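PDB 6Y56: nucleotidyl transferase AbiEii/AbiGii toxin family protein from Mycobacterium tuberculosis, which probably acts as a toxin that transfers nucleotides to the acceptor stems of tRNA, blocking bacterial growth as part of a toxin–antitoxin system. Local coordinates for residues A22-A27 with L110-T115; A16-A21 with G63-D68; L32-Q37 with A89-F94. All coordinates share one frame; numbering follows the deposited sequence.

Interaction 1 of 3, residues A22-A27 with L110-T115; sequences ALLDVA and LRVRHT
No flat group takes part where Leu24 and Ala27 touch Leu110 and Val112; the imidazole of His114 stands next to this aliphatic patch, engaged with other partners. The ring of Phe94 meets it edge-to-face, His114 ND1 is hydrogen-bonded to the backbone N atoms of Glu116 and Leu117, and the histidine's nearest approach to the helix is made by CB, 4.8 Å from Leu23 CD1. The contact is methyl against methyl. Val112 bears on Ala27 with both branches, CG2 lying 3.8 Å and CG1 4.1 Å from Ala27 CB. With CG anti to the backbone N (chi1 176°), Leu24 extends CD1 across the valine at about a right angle, to 4.2 Å from Val112 CG1, and the same methyl is 4.4 Å from Leu110 CD2.

This is helix-on-sheet packing, consistent with the nucleotidyltransferase core of this family: the axes of helix segment 22-27 and strand segment 110-114 approach to 9.4 Å and lie at 96°. Strand alternation divides the side chains. Leu110, Val112 and His114 start out toward the helix, while Arg111 and Arg113 start away from it, Arg113 forming a salt bridge with Glu95 on the adjacent strand. Phe96 and Pro120 pack against Val112, and Ala124 against Leu24.

Interaction 2 of 3, residues A16-A21 with G63-D68; sequences AEAYDA and GRFSTD
Ala21 and Phe65 form the closest backbone approach, their CA atoms 6.4 Å apart, where the first turn of helix 19-38 passes an irregular loop. On the helix side, Ala18 has a psi near zero, and Tyr19 N bonds to Ala16 O at 3.2 Å. On the other side, Gly63 through Ser66 are extended without belonging to a strand, and the backbone of Phe65 is hydrogen-bonded to Leu243.

Phe65 carries the contact. Its CG is anti to the carbonyl carbon (chi1 -70°), which turns the ring to the helix so that one face receives the carbonyl group of Ala21: Ala21 C lies 4.2 Å above the ring plane, over its centre, with Ala21 O over the same face. The methyl comes in nearer the CD2 side, Ala21 CB standing 3.8 Å from Phe65 CD2. Farther round, Ala18 CB is 4.4 Å from Phe65 CE2, a looser touch. Leu243, Ala22 and Asp25 also pack against the phenylalanine.

The loop leads into strand 68-72, where Asp68 and Asp70 match the Asp-x-Asp pattern whose carboxylates bind metal in related nucleotidyltransferases. Thr52 is hydrogen-bonded to both Ser66 OG and Asp68 O, and the guanidinium of Arg64 is salt-bridged to Asp185.

Between the segments sits a water, 2.9 Å from Ala21 O and with a weak hydrogen bond at 3.4 Å to Ser66 O, which also accepts from Gln28 NE2. With no direct hydrogen bond across the contact, the fit depends on the ring's shape against small alanines, and the water adds a polar link between the carbonyls of Ala21 and Ser66, weak on the loop side.

Interaction 3 of 3, residues L32-Q37 with A89-F94; sequences LYLLSQ and ARVGGF
Leu34 and Val91 are brought together by matching torsions: Leu34 holds CG anti to its backbone N (chi1 169°), reaching out from the helix, while Val91 has CG1 in the equivalent anti position (chi1 -179°), leaving its two methyls to face different helix residues. Val91 CG2 comes 3.6 Å from Leu34 CB, near the root of the leucine. The leucine's far end passes on to Ala89, Leu34 CD2 lying 3.6 Å from Ala89 CB. Val91 CG1 approaches the edge of the Tyr33 ring, close to its plane, at 4.3 Å from Tyr33 CD2; the same ring stacks with Phe153.

Val91 starts a type II' turn that closes the hairpin of strands 90-91 and 94-100. Val91 N bonds to Phe94 O at 2.9 Å and Phe94 N to Val91 O at 3.1 Å, with Gly92 taking the positive phi of the turn. Arg90 leaves the strand away from the helix, and its NH2 curls back to donate to a lone pair of Gly92 O at 3.0 Å and 163°.

Across the contact only apolar carbons meet, so the hairpin's polar bonds fix its own shape while, within this contact, it meets helix 19-38 through close, undirected packing.

All three contacts use helix 19-38, taken in turn along its length: interaction 2 at its first turn, interaction 1 next, and interaction 3 near its far end. Interactions 1 and 2 are buried and join directly, Ala22 CB reaching 3.6 Å from Phe65 CZ; interaction 3 is a surface contact. Interactions 1 and 3 pack the helix against the same mixed sheet, a central strand in one and the outermost 90-91 in the other, whereas interaction 2 faces a loop. Their chemistry follows: aliphatic side chains alone in 1, an aromatic face and a water in 2, and aliphatic side chains with a ring edge in 3. Interactions 2 and 3 do not touch, their nearest atoms being about 8 Å apart.

Interaction 1 of 3, residues A22-A27 with L110-T115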
loop_
_atom_site.group_PDB
_atom_site.type_symbol
_atom_site.label_atom_id
_atom_site.label_comp_id
_atom_site.label_asym_id
_atom_site.label_seq_id
_atom_site.Cartn_x
_atom_site.Cartn_y
_atom_site.Cartn_z
ATOM N N ALA A 22 16.383 -4.210 0.947
ATOM C CA ALA A 22 16.777 -3.815 -0.400
ATOM C C ALA A 22 16.709 -4.992 -1.362
ATOM O O ALA A 22 16.292 -4.831 -2.514
ATOM C CB ALA A 22 18.176 -3.193 -0.389
ATOM N N LEU A 23 17.117 -6.178 -0.907
ATOM C CA LEU A 23 17.021 -7.359 -1.754
ATOM C C LEU A 23 15.567 -7.690 -2.060
ATOM O O LEU A 23 15.229 -8.061 -3.189
ATOM C CB LEU A 23 17.727 -8.542 -1.090
ATOM C CG LEU A 23 17.820 -9.838 -1.897
ATOM C CD1 LEU A 23 18.416 -9.593 -3.259
ATOM C CD2 LEU A 23 18.628 -10.890 -1.144
ATOM N N LEU A 24 14.691 -7.547 -1.063
ATOM C CA LEU A 24 13.264 -7.758 -1.290
ATOM C C LEU A 24 12.699 -6.721 -2.247
ATOM O O LEU A 24 11.887 -7.053 -3.118
ATOM C CB LEU A 24 12.518 -7.701 0.039
ATOM C CG LEU A 24 10.992 -7.803 -0.095
ATOM C CD1 LEU A 24 10.534 -9.130 -0.703
ATOM C CD2 LEU A 24 10.383 -7.591 1.278
ATOM N N ASP A 25 13.121 -5.463 -2.107
ATOM C CA ASP A 25 12.689 -4.411 -3.024
ATOM C C ASP A 25 13.003 -4.797 -4.468
ATOM O O ASP A 25 12.151 -4.679 -5.366
ATOM C CB ASP A 25 13.381 -3.091 -2.641
ATOM C CG ASP A 25 12.924 -1.912 -3.484
ATOM O OD1 ASP A 25 11.751 -1.514 -3.358
ATOM O OD2 ASP A 25 13.731 -1.371 -4.279
ATOM N N VAL A 26 14.219 -5.294 -4.703
ATOM C CA VAL A 26 14.603 -5.726 -6.040
ATOM C C VAL A 26 13.760 -6.919 -6.477
ATOM O O VAL A 26 13.292 -6.981 -7.625
ATOM C CB VAL A 26 16.109 -6.054 -6.075
ATOM C CG1 VAL A 26 16.490 -6.700 -7.390
ATOM C CG2 VAL A 26 16.932 -4.806 -5.843
ATOM N N ALA A 27 13.566 -7.893 -5.576
ATOM C CA ALA A 27 12.766 -9.072 -5.909
ATOM C C ALA A 27 11.345 -8.683 -6.289
ATOM O O ALA A 27 10.782 -9.232 -7.246
ATOM C CB ALA A 27 12.768 -10.048 -4.730
ATOM N N LEU A 110 5.029 -14.083 1.333
ATOM C CA LEU A 110 5.908 -14.176 0.177
ATOM C C LEU A 110 7.315 -14.532 0.629
ATOM O O LEU A 110 7.853 -13.911 1.546
ATOM C CB LEU A 110 5.941 -12.840 -0.563
ATOM C CG LEU A 110 6.874 -12.759 -1.773
ATOM C CD1 LEU A 110 6.356 -13.613 -2.897
ATOM C CD2 LEU A 110 6.986 -11.313 -2.206
ATOM N N ARG A 111 7.918 -15.513 -0.029
ATOM C CA ARG A 111 9.312 -15.839 0.200
ATOM C C ARG A 111 10.050 -15.708 -1.117
ATOM O O ARG A 111 9.510 -16.032 -2.177
ATOM C CB ARG A 111 9.460 -17.243 0.779
ATOM C CG ARG A 111 9.018 -17.314 2.238
ATOM C CD ARG A 111 9.347 -18.654 2.876
ATOM N NE ARG A 111 9.048 -18.680 4.308
ATOM C CZ ARG A 111 7.866 -19.005 4.827
ATOM N NH1 ARG A 111 6.849 -19.328 4.035
ATOM N NH2 ARG A 111 7.698 -19.004 6.146
ATOM N N VAL A 112 11.251 -15.154 -1.062
ATOM C CA VAL A 112 12.048 -14.943 -2.259
ATOM C C VAL A 112 13.447 -15.471 -1.983
ATOM O O VAL A 112 13.942 -15.380 -0.857
ATOM C CB VAL A 112 12.060 -13.464 -2.727
ATOM C CG1 VAL A 112 10.665 -12.842 -2.663
ATOM C CG2 VAL A 112 12.998 -12.628 -1.916
ATOM N N ARG A 113 14.066 -16.053 -3.001
ATOM C CA ARG A 113 15.426 -16.554 -2.853
ATOM C C ARG A 113 16.193 -16.285 -4.133
ATOM O O ARG A 113 15.724 -16.616 -5.225
ATOM C CB ARG A 113 15.433 -18.053 -2.548
ATOM C CG ARG A 113 16.813 -18.603 -2.225
ATOM C CD ARG A 113 16.776 -20.122 -2.148
ATOM N NE ARG A 113 16.036 -20.685 -3.272
ATOM C CZ ARG A 113 16.538 -20.840 -4.494
ATOM N NH1 ARG A 113 17.786 -20.472 -4.754
ATOM N NH2 ARG A 113 15.787 -21.354 -5.461
ATOM N N HIS A 114 17.370 -15.693 -4.006
ATOM C CA HIS A 114 18.208 -15.440 -5.162
ATOM C C HIS A 114 19.348 -16.443 -5.186
ATOM O O HIS A 114 19.930 -16.753 -4.144
ATOM C CB HIS A 114 18.765 -14.020 -5.132
ATOM C CG HIS A 114 19.464 -13.634 -6.392
ATOM N ND1 HIS A 114 20.781 -13.965 -6.637
ATOM C CD2 HIS A 114 19.031 -12.977 -7.493
ATOM C CE1 HIS A 114 21.132 -13.513 -7.827
ATOM N NE2 HIS A 114 20.089 -12.909 -8.367
ATOM N N THR A 115 19.665 -16.935 -6.388
ATOM C CA THR A 115 20.658 -17.999 -6.531
ATOM C C THR A 115 21.982 -17.635 -5.872
ATOM O O THR A 115 22.602 -18.473 -5.207
ATOM C CB THR A 115 20.873 -18.319 -8.013
ATOM O OG1 THR A 115 21.418 -17.171 -8.678
ATOM C CG2 THR A 115 19.558 -18.714 -8.676
#

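Interaction 2 of 3, residues A16-A21 with G63-D68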
loop_
_atom_site.group_PDB
_atom_site.type_symbol
_atom_site.label_atom_id
_atom_site.label_comp_id
_atom_site.label_asym_id
_atom_site.label_seq_id
_atom_site.Cartn_x
_atom_site.Cartn_y
_atom_site.Cartn_z
ATOM N N ALA A 16 23.801 -1.972 6.561
ATOM C CA ALA A 16 23.784 -3.432 6.647
ATOM C C ALA A 16 22.423 -3.948 7.094
ATOM O O ALA A 16 21.955 -4.988 6.612
ATOM C CB ALA A 16 24.876 -3.912 7.605
ATOM N N GLU A 17 21.767 -3.228 8.002
ATOM C CA GLU A 17 20.486 -3.674 8.531
ATOM C C GLU A 17 19.379 -3.610 7.492
ATOM O O GLU A 17 18.347 -4.262 7.672
ATOM C CB GLU A 17 20.089 -2.835 9.743
ATOM C CG GLU A 17 19.888 -1.357 9.451
ATOM C CD GLU A 17 21.099 -0.512 9.811
ATOM O OE1 GLU A 17 22.243 -1.028 9.747
ATOM O OE2 GLU A 17 20.903 0.675 10.158
ATOM N N ALA A 18 19.566 -2.845 6.421
ATOM C CA ALA A 18 18.564 -2.701 5.369
ATOM C C ALA A 18 18.863 -3.548 4.143
ATOM O O ALA A 18 18.127 -3.454 3.148
ATOM C CB ALA A 18 18.420 -1.236 4.954
ATOM N N TYR A 19 19.922 -4.358 4.171
ATOM C CA TYR A 19 20.267 -5.142 2.991
ATOM C C TYR A 19 19.125 -6.068 2.585
ATOM O O TYR A 19 18.802 -6.182 1.394
ATOM C CB TYR A 19 21.536 -5.959 3.252
ATOM C CG TYR A 19 21.944 -6.793 2.068
ATOM C CD1 TYR A 19 22.763 -6.266 1.087
ATOM C CD2 TYR A 19 21.488 -8.102 1.914
ATOM C CE1 TYR A 19 23.133 -7.013 -0.009
ATOM C CE2 TYR A 19 21.847 -8.857 0.819
ATOM C CZ TYR A 19 22.674 -8.306 -0.141
ATOM O OH TYR A 19 23.050 -9.043 -1.245
ATOM N N ASP A 20 18.513 -6.748 3.560
ATOM C CA ASP A 20 17.444 -7.684 3.233
ATOM C C ASP A 20 16.237 -6.958 2.653
ATOM O O ASP A 20 15.609 -7.451 1.708
ATOM C CB ASP A 20 17.049 -8.493 4.472
ATOM C CG ASP A 20 17.936 -9.719 4.691
ATOM O OD1 ASP A 20 18.923 -9.899 3.959
ATOM O OD2 ASP A 20 17.615 -10.514 5.597
ATOM N N ALA A 21 15.892 -5.791 3.207
ATOM C CA ALA A 21 14.801 -5.003 2.638
ATOM C C ALA A 21 15.118 -4.563 1.215
ATOM O O ALA A 21 14.233 -4.543 0.352
ATOM C CB ALA A 21 14.517 -3.784 3.512
ATOM N N GLY A 63 11.316 7.560 -0.775
ATOM C CA GLY A 63 10.470 6.847 0.153
ATOM C C GLY A 63 11.153 5.629 0.755
ATOM O O GLY A 63 12.220 5.188 0.330
ATOM N N ARG A 64 10.478 5.064 1.746
ATOM C CA ARG A 64 10.964 3.903 2.470
ATOM C C ARG A 64 10.843 2.641 1.615
ATOM O O ARG A 64 10.065 2.555 0.659
ATOM C CB ARG A 64 10.113 3.689 3.722
ATOM C CG ARG A 64 8.643 3.432 3.391
ATOM C CD ARG A 64 7.827 3.105 4.640
ATOM N NE ARG A 64 6.421 2.823 4.342
ATOM C CZ ARG A 64 5.922 1.606 4.141
ATOM N NH1 ARG A 64 6.705 0.536 4.207
ATOM N NH2 ARG A 64 4.638 1.462 3.865
ATOM N N PHE A 65 11.617 1.634 1.989
ATOM C CA PHE A 65 11.311 0.300 1.508
ATOM C C PHE A 65 9.955 -0.129 2.064
ATOM O O PHE A 65 9.507 0.335 3.118
ATOM C CB PHE A 65 12.390 -0.678 1.970
ATOM C CG PHE A 65 13.727 -0.491 1.291
ATOM C CD1 PHE A 65 13.816 -0.493 -0.090
ATOM C CD2 PHE A 65 14.896 -0.331 2.042
ATOM C CE1 PHE A 65 15.041 -0.340 -0.730
ATOM C CE2 PHE A 65 16.131 -0.183 1.395
ATOM C CZ PHE A 65 16.196 -0.185 0.020
ATOM N N SER A 66 9.287 -1.022 1.340
ATOM C CA SER A 66 7.959 -1.482 1.722
ATOM C C SER A 66 7.856 -2.956 1.367
ATOM O O SER A 66 8.196 -3.349 0.245
ATOM C CB SER A 66 6.908 -0.655 0.973
ATOM O OG SER A 66 5.601 -0.888 1.451
ATOM N N THR A 67 7.394 -3.769 2.318
ATOM C CA THR A 67 7.584 -5.215 2.251
ATOM C C THR A 67 6.357 -5.966 1.774
ATOM O O THR A 67 6.420 -7.196 1.625
ATOM C CB THR A 67 7.953 -5.772 3.626
ATOM O OG1 THR A 67 6.834 -5.614 4.511
ATOM C CG2 THR A 67 9.169 -5.056 4.194
ATOM N N ASP A 68 5.240 -5.288 1.589
ATOM C CA ASP A 68 4.038 -5.966 1.153
ATOM C C ASP A 68 3.739 -5.632 -0.299
ATOM O O ASP A 68 4.241 -4.660 -0.865
ATOM C CB ASP A 68 2.839 -5.685 2.073
ATOM C CG ASP A 68 2.617 -4.201 2.364
ATOM O OD1 ASP A 68 3.475 -3.346 2.038
ATOM O OD2 ASP A 68 1.550 -3.891 2.952
HETATM O O HOH W 1 11.443 -4.073 1.059
#

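Interaction 3 of 3, residues L32-Q37 with A89-F94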
loop_
_atom_site.group_PDB
_atom_site.type_symbol
_atom_site.label_atom_id
_atom_site.label_comp_id
_atom_site.label_asym_id
_atom_site.label_seq_id
_atom_site.Cartn_x
_atom_site.Cartn_y
_atom_site.Cartn_z
ATOM N N LEU A 32 6.817 -8.100 -10.128
ATOM C CA LEU A 32 5.884 -7.235 -10.839
ATOM C C LEU A 32 6.123 -7.290 -12.342
ATOM O O LEU A 32 5.167 -7.279 -13.128
ATOM C CB LEU A 32 5.979 -5.812 -10.286
ATOM C CG LEU A 32 5.420 -5.646 -8.864
ATOM C CD1 LEU A 32 5.916 -4.342 -8.231
ATOM C CD2 LEU A 32 3.904 -5.687 -8.876
ATOM N N TYR A 33 7.383 -7.405 -12.760
ATOM C CA TYR A 33 7.671 -7.607 -14.177
ATOM C C TYR A 33 7.032 -8.897 -14.679
ATOM O O TYR A 33 6.371 -8.917 -15.723
ATOM C CB TYR A 33 9.185 -7.643 -14.397
ATOM C CG TYR A 33 9.574 -7.981 -15.828
ATOM C CD1 TYR A 33 9.344 -7.078 -16.856
ATOM C CD2 TYR A 33 10.152 -9.202 -16.149
ATOM C CE1 TYR A 33 9.685 -7.371 -18.165
ATOM C CE2 TYR A 33 10.500 -9.498 -17.467
ATOM C CZ TYR A 33 10.255 -8.579 -18.456
ATOM O OH TYR A 33 10.597 -8.864 -19.760
ATOM N N LEU A 34 7.211 -9.992 -13.947
ATOM C CA LEU A 34 6.588 -11.251 -14.345
ATOM C C LEU A 34 5.078 -11.106 -14.494
ATOM O O LEU A 34 4.498 -11.516 -15.504
ATOM C CB LEU A 34 6.919 -12.316 -13.304
ATOM C CG LEU A 34 6.118 -13.607 -13.466
ATOM C CD1 LEU A 34 6.629 -14.393 -14.663
ATOM C CD2 LEU A 34 6.152 -14.420 -12.180
ATOM N N LEU A 35 4.421 -10.512 -13.497
ATOM C CA LEU A 35 2.975 -10.337 -13.576
ATOM C C LEU A 35 2.593 -9.507 -14.790
ATOM O O LEU A 35 1.609 -9.811 -15.476
ATOM C CB LEU A 35 2.454 -9.658 -12.311
ATOM C CG LEU A 35 2.555 -10.466 -11.015
ATOM C CD1 LEU A 35 1.855 -9.721 -9.893
ATOM C CD2 LEU A 35 1.959 -11.863 -11.156
ATOM N N SER A 36 3.370 -8.460 -15.086
ATOM C CA SER A 36 3.012 -7.580 -16.190
ATOM C C SER A 36 3.104 -8.300 -17.523
ATOM O O SER A 36 2.425 -7.919 -18.483
ATOM C CB SER A 36 3.921 -6.357 -16.215
ATOM O OG SER A 36 5.226 -6.680 -16.681
ATOM N N GLN A 37 3.941 -9.323 -17.604
ATOM C CA GLN A 37 4.086 -10.067 -18.845
ATOM C C GLN A 37 3.010 -11.121 -19.038
ATOM O O GLN A 37 2.867 -11.626 -20.157
ATOM C CB GLN A 37 5.461 -10.738 -18.902
ATOM C CG GLN A 37 6.625 -9.771 -19.101
ATOM C CD GLN A 37 6.744 -9.271 -20.539
ATOM O OE1 GLN A 37 6.434 -8.116 -20.839
ATOM N NE2 GLN A 37 7.203 -10.141 -21.434
ATOM N N ALA A 89 7.571 -19.475 -9.312
ATOM C CA ALA A 89 8.079 -18.765 -10.476
ATOM C C ALA A 89 9.536 -18.366 -10.282
ATOM O O ALA A 89 9.993 -18.088 -9.166
ATOM C CB ALA A 89 7.253 -17.500 -10.727
ATOM N N ARG A 90 10.255 -18.312 -11.393
ATOM C CA ARG A 90 11.602 -17.778 -11.435
ATOM C C ARG A 90 11.616 -16.590 -12.385
ATOM O O ARG A 90 10.952 -16.602 -13.428
ATOM C CB ARG A 90 12.603 -18.850 -11.897
ATOM C CG ARG A 90 13.977 -18.301 -12.239
ATOM C CD ARG A 90 15.027 -19.407 -12.382
ATOM N NE ARG A 90 15.160 -20.172 -11.150
ATOM C CZ ARG A 90 15.861 -19.777 -10.097
ATOM N NH1 ARG A 90 15.915 -20.541 -9.012
ATOM N NH2 ARG A 90 16.510 -18.622 -10.124
ATOM N N VAL A 91 12.314 -15.530 -11.986
ATOM C CA VAL A 91 12.568 -14.391 -12.856
ATOM C C VAL A 91 14.055 -14.140 -12.721
ATOM O O VAL A 91 14.508 -13.618 -11.699
ATOM C CB VAL A 91 11.762 -13.147 -12.465
ATOM C CG1 VAL A 91 12.059 -12.016 -13.435
ATOM C CG2 VAL A 91 10.268 -13.451 -12.428
ATOM N N GLY A 92 14.820 -14.567 -13.722
ATOM C CA GLY A 92 16.264 -14.489 -13.608
ATOM C C GLY A 92 16.733 -15.256 -12.389
ATOM O O GLY A 92 16.382 -16.423 -12.184
ATOM N N GLY A 93 17.511 -14.584 -11.548
ATOM C CA GLY A 93 18.080 -15.208 -10.370
ATOM C C GLY A 93 17.110 -15.445 -9.225
ATOM O O GLY A 93 17.459 -16.171 -8.291
ATOM N N PHE A 94 15.919 -14.849 -9.261
ATOM C CA PHE A 94 14.996 -14.951 -8.135
ATOM C C PHE A 94 14.005 -16.088 -8.331
ATOM O O PHE A 94 13.465 -16.275 -9.425
ATOM C CB PHE A 94 14.182 -13.668 -7.966
ATOM C CG PHE A 94 14.987 -12.487 -7.511
ATOM C CD1 PHE A 94 15.285 -12.294 -6.165
ATOM C CD2 PHE A 94 15.466 -11.582 -8.445
ATOM C CE1 PHE A 94 16.035 -11.196 -5.756
ATOM C CE2 PHE A 94 16.212 -10.482 -8.045
ATOM C CZ PHE A 94 16.496 -10.287 -6.703
#